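PDB 3L7I: teichoic acid biosynthesis protein F from Staphylococcus epidermidis, which belongs to the teichoic acid biosynthesis proteins and has a region of the GT-B clan, built around two parallel sheets. Local coordinates for residues Y380-P392 with S400-A414. Residues are numbered along the deposited sequence; the frame is centred on the assembly and turned at random.
Sequences YPNYRYIWSFKNP and SAEKVKRNSAEYYQA
Trp387 O accepts a hydrogen bond from Val404 N at 2.8 Å, in the middle of five backbone bonds that join strands 384-389 and 402-405. Donors alternate between the two segments: Glu402 N gives to Tyr385 O, Trp387 N to Glu402 O, Phe389 N to Val404 O and Arg406 N to Phe389 O. On one face, Ile386 CG2 packs 3.8 Å from Val404 CG1, while Ile386 CD1 and CG2 both meet Ala414 CB of the following helix. The same CD1 lies over the centre of the Arg384 guanidinium, whose NH1 forms a salt bridge with Glu402 OE1 (2.9 Å) whose hydrogen bond is weak, bent to 128°, the two planes 77° apart; NH2 pairs with Glu417. Ser388 OG, on this face too and hydrogen-bonded to Glu358, sits at the edge of the Tyr411 ring, 3.2 Å from CE1. Parallel pairing is the rule in Rossmann-like sheets such as those of GT-B proteins; here 402-405 is one of two outer strands of the seven-stranded sheet in this chain, with 384-389 bonded on its other side to strand 354-358. On the opposite face, that of Trp387 and Phe389, Lys403 CB meets the edge of the Phe389 ring 3.7 Å from CE2. A bend at the last torsion of Lys403 (chi4 66°) lets NZ hydrogen-bond to Pro392 O at 2.8 Å, from above the carbonyl plane.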
ATOM      1  N   TYR A 380     -10.425 -49.437  -9.152  1.00 75.88           N
ATOM      2  CA  TYR A 380     -10.875 -48.139  -9.647  1.00 75.79           C
ATOM      3  C   TYR A 380      -9.739 -47.380 -10.325  1.00 75.43           C
ATOM      4  O   TYR A 380      -9.413 -46.257  -9.923  1.00 73.70           O
ATOM      5  CB  TYR A 380     -11.464 -47.298  -8.513  1.00 73.83           C
ATOM      6  CG  TYR A 380     -12.570 -47.985  -7.768  1.00 74.19           C
ATOM      7  CD1 TYR A 380     -13.762 -48.296  -8.397  1.00 76.34           C
ATOM      8  CD2 TYR A 380     -12.419 -48.333  -6.434  1.00 72.55           C
ATOM      9  CE1 TYR A 380     -14.776 -48.930  -7.722  1.00 76.85           C
ATOM     10  CE2 TYR A 380     -13.423 -48.965  -5.745  1.00 73.02           C
ATOM     11  CZ  TYR A 380     -14.600 -49.261  -6.395  1.00 75.16           C
ATOM     12  OH  TYR A 380     -15.606 -49.892  -5.708  1.00 75.79           O
ATOM     13  N   PRO A 381      -9.171 -47.973 -11.389  1.00 78.19           N
ATOM     14  CA  PRO A 381      -7.943 -47.511 -12.038  1.00 77.27           C
ATOM     15  C   PRO A 381      -8.092 -46.142 -12.666  1.00 77.47           C
ATOM     16  O   PRO A 381      -7.078 -45.490 -12.909  1.00 76.62           O
ATOM     17  CB  PRO A 381      -7.733 -48.535 -13.161  1.00 79.97           C
ATOM     18  CG  PRO A 381      -8.669 -49.644 -12.874  1.00 81.76           C
ATOM     19  CD  PRO A 381      -9.817 -49.034 -12.170  1.00 82.07           C
ATOM     20  N   ASN A 382      -9.324 -45.710 -12.923  1.00 77.98           N
ATOM     21  CA  ASN A 382      -9.522 -44.550 -13.778  1.00 78.61           C
ATOM     22  C   ASN A 382      -9.774 -43.228 -13.045  1.00 76.50           C
ATOM     23  O   ASN A 382     -10.302 -42.280 -13.618  1.00 77.08           O
ATOM     24  CB  ASN A 382     -10.597 -44.828 -14.840  1.00 81.39           C
ATOM     25  CG  ASN A 382     -10.312 -46.110 -15.646  1.00 83.78           C
ATOM     26  OD1 ASN A 382      -9.153 -46.447 -15.922  1.00 83.88           O
ATOM     27  ND2 ASN A 382     -11.376 -46.831 -16.013  1.00 85.86           N
ATOM     28  N   TYR A 383      -9.372 -43.146 -11.784  1.00 74.17           N
ATOM     29  CA  TYR A 383      -9.429 -41.872 -11.075  1.00 72.23           C
ATOM     30  C   TYR A 383      -8.063 -41.180 -11.116  1.00 71.13           C
ATOM     31  O   TYR A 383      -7.041 -41.836 -11.352  1.00 71.45           O
ATOM     32  CB  TYR A 383      -9.843 -42.083  -9.624  1.00 70.49           C
ATOM     33  CG  TYR A 383     -11.285 -42.456  -9.407  1.00 71.35           C
ATOM     34  CD1 TYR A 383     -11.623 -43.396  -8.456  1.00 70.91           C
ATOM     35  CD2 TYR A 383     -12.307 -41.861 -10.131  1.00 72.71           C
ATOM     36  CE1 TYR A 383     -12.934 -43.742  -8.220  1.00 71.81           C
ATOM     37  CE2 TYR A 383     -13.632 -42.201  -9.904  1.00 73.65           C
ATOM     38  CZ  TYR A 383     -13.936 -43.151  -8.943  1.00 73.21           C
ATOM     39  OH  TYR A 383     -15.236 -43.527  -8.683  1.00 75.85           O
ATOM     40  N   ARG A 384      -8.038 -39.866 -10.894  1.00 69.99           N
ATOM     41  CA  ARG A 384      -6.764 -39.169 -10.795  1.00 68.90           C
ATOM     42  C   ARG A 384      -6.182 -39.355  -9.382  1.00 66.82           C
ATOM     43  O   ARG A 384      -6.666 -38.758  -8.414  1.00 65.41           O
ATOM     44  CB  ARG A 384      -6.895 -37.682 -11.158  1.00 68.68           C
ATOM     45  CG  ARG A 384      -5.543 -36.951 -11.224  1.00 67.96           C
ATOM     46  CD  ARG A 384      -5.562 -35.704 -12.116  1.00 68.68           C
ATOM     47  NE  ARG A 384      -5.753 -34.447 -11.382  1.00 67.14           N
ATOM     48  CZ  ARG A 384      -4.775 -33.583 -11.097  1.00 66.17           C
ATOM     49  NH1 ARG A 384      -3.518 -33.830 -11.475  1.00 66.55           N
ATOM     50  NH2 ARG A 384      -5.051 -32.469 -10.428  1.00 64.96           N
ATOM     51  N   TYR A 385      -5.161 -40.204  -9.260  1.00 66.80           N
ATOM     52  CA  TYR A 385      -4.481 -40.393  -7.983  1.00 65.05           C
ATOM     53  C   TYR A 385      -3.235 -39.512  -7.841  1.00 64.16           C
ATOM     54  O   TYR A 385      -2.366 -39.474  -8.731  1.00 65.16           O
ATOM     55  CB  TYR A 385      -4.148 -41.860  -7.771  1.00 65.52           C
ATOM     56  CG  TYR A 385      -5.382 -42.728  -7.696  1.00 66.28           C
ATOM     57  CD1 TYR A 385      -6.071 -42.891  -6.501  1.00 65.11           C
ATOM     58  CD2 TYR A 385      -5.864 -43.376  -8.821  1.00 68.35           C
ATOM     59  CE1 TYR A 385      -7.206 -43.683  -6.426  1.00 65.95           C
ATOM     60  CE2 TYR A 385      -6.994 -44.175  -8.761  1.00 69.24           C
ATOM     61  CZ  TYR A 385      -7.667 -44.326  -7.562  1.00 68.03           C
ATOM     62  OH  TYR A 385      -8.798 -45.120  -7.506  1.00 69.08           O
ATOM     63  N   ILE A 386      -3.167 -38.793  -6.718  1.00 62.46           N
ATOM     64  CA  ILE A 386      -2.042 -37.920  -6.424  1.00 61.62           C
ATOM     65  C   ILE A 386      -1.438 -38.270  -5.066  1.00 60.25           C
ATOM     66  O   ILE A 386      -2.163 -38.432  -4.087  1.00 59.37           O
ATOM     67  CB  ILE A 386      -2.487 -36.462  -6.438  1.00 61.10           C
ATOM     68  CG1 ILE A 386      -3.060 -36.120  -7.812  1.00 62.61           C
ATOM     69  CG2 ILE A 386      -1.318 -35.548  -6.160  1.00 60.42           C
ATOM     70  CD1 ILE A 386      -3.889 -34.846  -7.863  1.00 62.33           C
ATOM     71  N   TRP A 387      -0.113 -38.410  -5.004  1.00 60.25           N
ATOM     72  CA  TRP A 387       0.601 -38.556  -3.720  1.00 59.08           C
ATOM     73  C   TRP A 387       1.464 -37.324  -3.374  1.00 58.43           C
ATOM     74  O   TRP A 387       2.153 -36.756  -4.225  1.00 59.17           O
ATOM     75  CB  TRP A 387       1.456 -39.824  -3.708  1.00 59.67           C
ATOM     76  CG  TRP A 387       0.710 -41.043  -3.218  1.00 59.63           C
ATOM     77  CD1 TRP A 387      -0.140 -41.849  -3.941  1.00 60.69           C
ATOM     78  CD2 TRP A 387       0.750 -41.591  -1.904  1.00 58.67           C
ATOM     79  NE1 TRP A 387      -0.633 -42.856  -3.147  1.00 60.39           N
ATOM     80  CE2 TRP A 387      -0.107 -42.717  -1.892  1.00 59.14           C
ATOM     81  CE3 TRP A 387       1.431 -41.248  -0.739  1.00 57.61           C
ATOM     82  CZ2 TRP A 387      -0.306 -43.485  -0.757  1.00 58.52           C
ATOM     83  CZ3 TRP A 387       1.238 -42.016   0.384  1.00 57.04           C
ATOM     84  CH2 TRP A 387       0.376 -43.122   0.369  1.00 57.46           C
ATOM     85  N   SER A 388       1.431 -36.907  -2.114  1.00 57.20           N
ATOM     86  CA  SER A 388       2.205 -35.751  -1.683  1.00 56.70           C
ATOM     87  C   SER A 388       3.370 -36.216  -0.828  1.00 56.46           C
ATOM     88  O   SER A 388       3.165 -37.018   0.063  1.00 55.96           O
ATOM     89  CB  SER A 388       1.293 -34.819  -0.902  1.00 55.73           C
ATOM     90  OG  SER A 388       1.976 -34.199   0.167  1.00 55.03           O
ATOM     91  N   PHE A 389       4.582 -35.734  -1.108  1.00 56.95           N
ATOM     92  CA  PHE A 389       5.812 -36.118  -0.374  1.00 57.00           C
ATOM     93  C   PHE A 389       6.655 -34.886  -0.050  1.00 56.95           C
ATOM     94  O   PHE A 389       6.452 -33.835  -0.644  1.00 57.10           O
ATOM     95  CB  PHE A 389       6.684 -37.083  -1.205  1.00 58.23           C
ATOM     96  CG  PHE A 389       5.975 -38.338  -1.613  1.00 58.56           C
ATOM     97  CD1 PHE A 389       5.863 -39.399  -0.739  1.00 58.16           C
ATOM     98  CD2 PHE A 389       5.397 -38.443  -2.861  1.00 59.42           C
ATOM     99  CE1 PHE A 389       5.203 -40.542  -1.097  1.00 58.58           C
ATOM    100  CE2 PHE A 389       4.729 -39.586  -3.221  1.00 59.90           C
ATOM    101  CZ  PHE A 389       4.638 -40.646  -2.327  1.00 59.46           C
ATOM    102  N   LYS A 390       7.610 -35.003   0.869  1.00 56.91           N
ATOM    103  CA  LYS A 390       8.535 -33.906   1.090  1.00 57.21           C
ATOM    104  C   LYS A 390       9.522 -33.917  -0.038  1.00 58.52           C
ATOM    105  O   LYS A 390       9.908 -32.877  -0.546  1.00 59.39           O
ATOM    106  CB  LYS A 390       9.285 -34.049   2.404  1.00 57.03           C
ATOM    107  CG  LYS A 390       8.396 -34.104   3.605  1.00 55.93           C
ATOM    108  CD  LYS A 390       9.215 -33.882   4.858  1.00 56.01           C
ATOM    109  CE  LYS A 390       8.708 -34.743   6.026  1.00 55.38           C
ATOM    110  NZ  LYS A 390       9.820 -35.108   7.003  1.00 55.93           N
ATOM    111  N   ASN A 391       9.924 -35.114  -0.432  1.00 62.70           N
ATOM    112  CA  ASN A 391      10.911 -35.290  -1.490  1.00 66.43           C
ATOM    113  C   ASN A 391      10.501 -36.370  -2.472  1.00 69.42           C
ATOM    114  O   ASN A 391      10.956 -37.493  -2.376  1.00 69.88           O
ATOM    115  CB  ASN A 391      12.268 -35.618  -0.877  1.00 65.88           C
ATOM    116  CG  ASN A 391      12.810 -34.475  -0.035  1.00 64.01           C
ATOM    117  OD1 ASN A 391      13.027 -33.362  -0.542  1.00 65.56           O
ATOM    118  ND2 ASN A 391      13.028 -34.737   1.259  1.00 61.10           N
ATOM    119  N   PRO A 392       9.632 -36.019  -3.425  1.00 61.51           N
ATOM    120  CA  PRO A 392       9.021 -36.960  -4.370  1.00 62.22           C
ATOM    121  C   PRO A 392      10.004 -37.794  -5.185  1.00 63.92           C
ATOM    122  O   PRO A 392       9.646 -38.909  -5.552  1.00 64.44           O
ATOM    123  CB  PRO A 392       8.213 -36.049  -5.284  1.00 62.38           C
ATOM    124  CG  PRO A 392       7.865 -34.893  -4.422  1.00 61.07           C
ATOM    125  CD  PRO A 392       9.081 -34.660  -3.582  1.00 61.00           C
ATOM    126  N   SER A 400      -0.808 -45.651 -11.096  1.00 72.69           N
ATOM    127  CA  SER A 400      -1.082 -44.542 -12.007  1.00 73.81           C
ATOM    128  C   SER A 400      -0.950 -43.164 -11.374  1.00 71.89           C
ATOM    129  O   SER A 400      -1.234 -42.158 -12.020  1.00 72.67           O
ATOM    130  CB  SER A 400      -2.490 -44.679 -12.587  1.00 75.60           C
ATOM    131  OG  SER A 400      -3.471 -44.499 -11.577  1.00 74.18           O
ATOM    132  N   ALA A 401      -0.535 -43.107 -10.118  1.00 69.03           N
ATOM    133  CA  ALA A 401      -0.527 -41.836  -9.398  1.00 67.24           C
ATOM    134  C   ALA A 401       0.569 -40.912  -9.901  1.00 67.44           C
ATOM    135  O   ALA A 401       1.629 -41.382 -10.343  1.00 68.43           O
ATOM    136  CB  ALA A 401      -0.369 -42.076  -7.902  1.00 65.38           C
ATOM    137  N   GLU A 402       0.302 -39.606  -9.848  1.00 76.52           N
ATOM    138  CA  GLU A 402       1.353 -38.623 -10.047  1.00 76.86           C
ATOM    139  C   GLU A 402       1.734 -38.123  -8.678  1.00 74.81           C
ATOM    140  O   GLU A 402       0.898 -38.102  -7.768  1.00 73.10           O
ATOM    141  CB  GLU A 402       0.894 -37.471 -10.931  1.00 77.91           C
ATOM    142  CG  GLU A 402      -0.547 -37.087 -10.747  1.00 77.31           C
ATOM    143  CD  GLU A 402      -0.856 -35.659 -11.237  1.00 77.87           C
ATOM    144  OE1 GLU A 402      -1.387 -35.516 -12.374  1.00 79.97           O
ATOM    145  OE2 GLU A 402      -0.573 -34.684 -10.479  1.00 76.43           O
ATOM    146  N   LYS A 403       2.997 -37.747  -8.505  1.00 64.45           N
ATOM    147  CA  LYS A 403       3.426 -37.239  -7.200  1.00 62.79           C
ATOM    148  C   LYS A 403       3.780 -35.743  -7.156  1.00 62.33           C
ATOM    149  O   LYS A 403       4.393 -35.224  -8.087  1.00 63.44           O
ATOM    150  CB  LYS A 403       4.535 -38.109  -6.577  1.00 62.74           C
ATOM    151  CG  LYS A 403       5.384 -38.977  -7.504  1.00 64.47           C
ATOM    152  CD  LYS A 403       6.070 -40.048  -6.679  1.00 64.23           C
ATOM    153  CE  LYS A 403       7.127 -40.792  -7.441  1.00 65.95           C
ATOM    154  NZ  LYS A 403       8.266 -39.916  -7.800  1.00 66.58           N
ATOM    155  N   VAL A 404       3.375 -35.063  -6.078  1.00 60.83           N
ATOM    156  CA  VAL A 404       3.690 -33.644  -5.876  1.00 60.36           C
ATOM    157  C   VAL A 404       4.611 -33.366  -4.682  1.00 59.46           C
ATOM    158  O   VAL A 404       4.667 -34.141  -3.728  1.00 58.77           O
ATOM    159  CB  VAL A 404       2.430 -32.836  -5.629  1.00 59.59           C
ATOM    160  CG1 VAL A 404       1.473 -33.015  -6.767  1.00 60.60           C
ATOM    161  CG2 VAL A 404       1.797 -33.282  -4.335  1.00 58.31           C
ATOM    162  N   LYS A 405       5.301 -32.228  -4.724  1.00 59.58           N
ATOM    163  CA  LYS A 405       6.160 -31.793  -3.619  1.00 58.95           C
ATOM    164  C   LYS A 405       5.431 -30.825  -2.653  1.00 57.75           C
ATOM    165  O   LYS A 405       4.656 -29.947  -3.067  1.00 57.69           O
ATOM    166  CB  LYS A 405       7.437 -31.157  -4.180  1.00 60.03           C
ATOM    167  CG  LYS A 405       8.424 -30.695  -3.141  1.00 59.74           C
ATOM    168  CD  LYS A 405       9.780 -30.394  -3.734  1.00 61.11           C
ATOM    169  CE  LYS A 405      10.802 -30.095  -2.636  1.00 61.02           C
ATOM    170  NZ  LYS A 405      12.038 -29.459  -3.171  1.00 62.45           N
ATOM    171  N   ARG A 406       5.670 -30.975  -1.362  1.00 66.34           N
ATOM    172  CA  ARG A 406       4.983 -30.118  -0.420  1.00 64.14           C
ATOM    173  C   ARG A 406       5.297 -28.655  -0.666  1.00 63.66           C
ATOM    174  O   ARG A 406       6.436 -28.300  -0.927  1.00 64.59           O
ATOM    175  CB  ARG A 406       5.361 -30.492   0.998  1.00 61.60           C
ATOM    176  CG  ARG A 406       4.341 -31.323   1.678  1.00 59.71           C
ATOM    177  CD  ARG A 406       4.811 -31.659   3.048  1.00 57.59           C
ATOM    178  NE  ARG A 406       3.703 -32.100   3.885  1.00 55.93           N
ATOM    179  CZ  ARG A 406       3.426 -31.588   5.076  1.00 54.91           C
ATOM    180  NH1 ARG A 406       2.391 -32.061   5.769  1.00 53.89           N
ATOM    181  NH2 ARG A 406       4.198 -30.626   5.575  1.00 55.33           N
ATOM    182  N   ASN A 407       4.279 -27.811  -0.592  1.00 81.87           N
ATOM    183  CA  ASN A 407       4.466 -26.374  -0.726  1.00 81.33           C
ATOM    184  C   ASN A 407       4.795 -25.871  -2.106  1.00 82.75           C
ATOM    185  O   ASN A 407       5.319 -24.771  -2.265  1.00 82.73           O
ATOM    186  CB  ASN A 407       5.527 -25.888   0.231  1.00 80.90           C
ATOM    187  CG  ASN A 407       4.940 -25.475   1.529  1.00 79.21           C
ATOM    188  OD1 ASN A 407       4.728 -24.270   1.767  1.00 78.41           O
ATOM    189  ND2 ASN A 407       4.598 -26.468   2.373  1.00 78.81           N
ATOM    190  N   SER A 408       4.481 -26.683  -3.102  1.00 57.65           N
ATOM    191  CA  SER A 408       4.702 -26.317  -4.485  1.00 58.82           C
ATOM    192  C   SER A 408       3.361 -26.016  -5.126  1.00 58.85           C
ATOM    193  O   SER A 408       2.301 -26.315  -4.563  1.00 58.04           O
ATOM    194  CB  SER A 408       5.435 -27.436  -5.224  1.00 59.74           C
ATOM    195  OG  SER A 408       4.642 -28.596  -5.276  1.00 59.46           O
ATOM    196  N   ALA A 409       3.394 -25.391  -6.294  1.00 59.91           N
ATOM    197  CA  ALA A 409       2.147 -25.008  -6.929  1.00 60.13           C
ATOM    198  C   ALA A 409       1.255 -26.248  -7.078  1.00 60.05           C
ATOM    199  O   ALA A 409       0.047 -26.200  -6.812  1.00 59.58           O
ATOM    200  CB  ALA A 409       2.421 -24.368  -8.253  1.00 61.54           C
ATOM    201  N   GLU A 410       1.876 -27.361  -7.468  1.00 60.61           N
ATOM    202  CA  GLU A 410       1.150 -28.588  -7.762  1.00 60.86           C
ATOM    203  C   GLU A 410       0.539 -29.158  -6.506  1.00 59.53           C
ATOM    204  O   GLU A 410      -0.521 -29.784  -6.564  1.00 59.54           O
ATOM    205  CB  GLU A 410       2.061 -29.632  -8.399  1.00 61.87           C
ATOM    206  CG  GLU A 410       2.420 -29.371  -9.838  1.00 63.60           C
ATOM    207  CD  GLU A 410       3.686 -28.546 -10.008  1.00 64.07           C
ATOM    208  OE1 GLU A 410       4.102 -27.863  -9.038  1.00 63.02           O
ATOM    209  OE2 GLU A 410       4.263 -28.589 -11.124  1.00 65.66           O
ATOM    210  N   TYR A 411       1.229 -28.960  -5.382  1.00 58.55           N
ATOM    211  CA  TYR A 411       0.760 -29.403  -4.070  1.00 57.35           C
ATOM    212  C   TYR A 411      -0.539 -28.696  -3.757  1.00 56.89           C
ATOM    213  O   TYR A 411      -1.537 -29.332  -3.447  1.00 56.63           O
ATOM    214  CB  TYR A 411       1.807 -29.077  -3.004  1.00 56.69           C
ATOM    215  CG  TYR A 411       1.446 -29.433  -1.564  1.00 55.59           C
ATOM    216  CD1 TYR A 411       1.426 -30.754  -1.139  1.00 55.37           C
ATOM    217  CD2 TYR A 411       1.186 -28.447  -0.624  1.00 54.94           C
ATOM    218  CE1 TYR A 411       1.134 -31.082   0.147  1.00 54.53           C
ATOM    219  CE2 TYR A 411       0.886 -28.773   0.682  1.00 54.14           C
ATOM    220  CZ  TYR A 411       0.871 -30.092   1.066  1.00 53.94           C
ATOM    221  OH  TYR A 411       0.579 -30.449   2.376  1.00 53.28           O
ATOM    222  N   TYR A 412      -0.525 -27.373  -3.874  1.00 56.94           N
ATOM    223  CA  TYR A 412      -1.715 -26.587  -3.577  1.00 56.64           C
ATOM    224  C   TYR A 412      -2.879 -26.904  -4.517  1.00 57.40           C
ATOM    225  O   TYR A 412      -4.023 -27.035  -4.069  1.00 57.13           O
ATOM    226  CB  TYR A 412      -1.379 -25.092  -3.499  1.00 56.65           C
ATOM    227  CG  TYR A 412      -0.525 -24.826  -2.281  1.00 55.91           C
ATOM    228  CD1 TYR A 412      -1.078 -24.915  -1.000  1.00 55.06           C
ATOM    229  CD2 TYR A 412       0.836 -24.564  -2.391  1.00 56.22           C
ATOM    230  CE1 TYR A 412      -0.318 -24.719   0.116  1.00 54.57           C
ATOM    231  CE2 TYR A 412       1.609 -24.363  -1.267  1.00 55.73           C
ATOM    232  CZ  TYR A 412       1.027 -24.447  -0.014  1.00 54.92           C
ATOM    233  OH  TYR A 412       1.779 -24.267   1.135  1.00 54.61           O
ATOM    234  N   GLN A 413      -2.581 -27.055  -5.806  1.00 67.60           N
ATOM    235  CA  GLN A 413      -3.580 -27.471  -6.776  1.00 69.04           C
ATOM    236  C   GLN A 413      -4.255 -28.749  -6.318  1.00 68.49           C
ATOM    237  O   GLN A 413      -5.473 -28.794  -6.135  1.00 68.94           O
ATOM    238  CB  GLN A 413      -2.915 -27.743  -8.115  1.00 70.76           C
ATOM    239  CG  GLN A 413      -3.290 -26.830  -9.255  1.00 72.80           C
ATOM    240  CD  GLN A 413      -2.444 -27.133 -10.489  1.00 74.56           C
ATOM    241  OE1 GLN A 413      -2.954 -27.639 -11.506  1.00 76.40           O
ATOM    242  NE2 GLN A 413      -1.127 -26.862 -10.392  1.00 74.37           N
ATOM    243  N   ALA A 414      -3.441 -29.789  -6.148  1.00 59.17           N
ATOM    244  CA  ALA A 414      -3.934 -31.114  -5.823  1.00 59.13           C
ATOM    245  C   ALA A 414      -4.912 -31.005  -4.675  1.00 58.19           C
ATOM    246  O   ALA A 414      -6.026 -31.519  -4.748  1.00 58.62           O
ATOM    247  CB  ALA A 414      -2.780 -32.061  -5.480  1.00 58.86           C
TER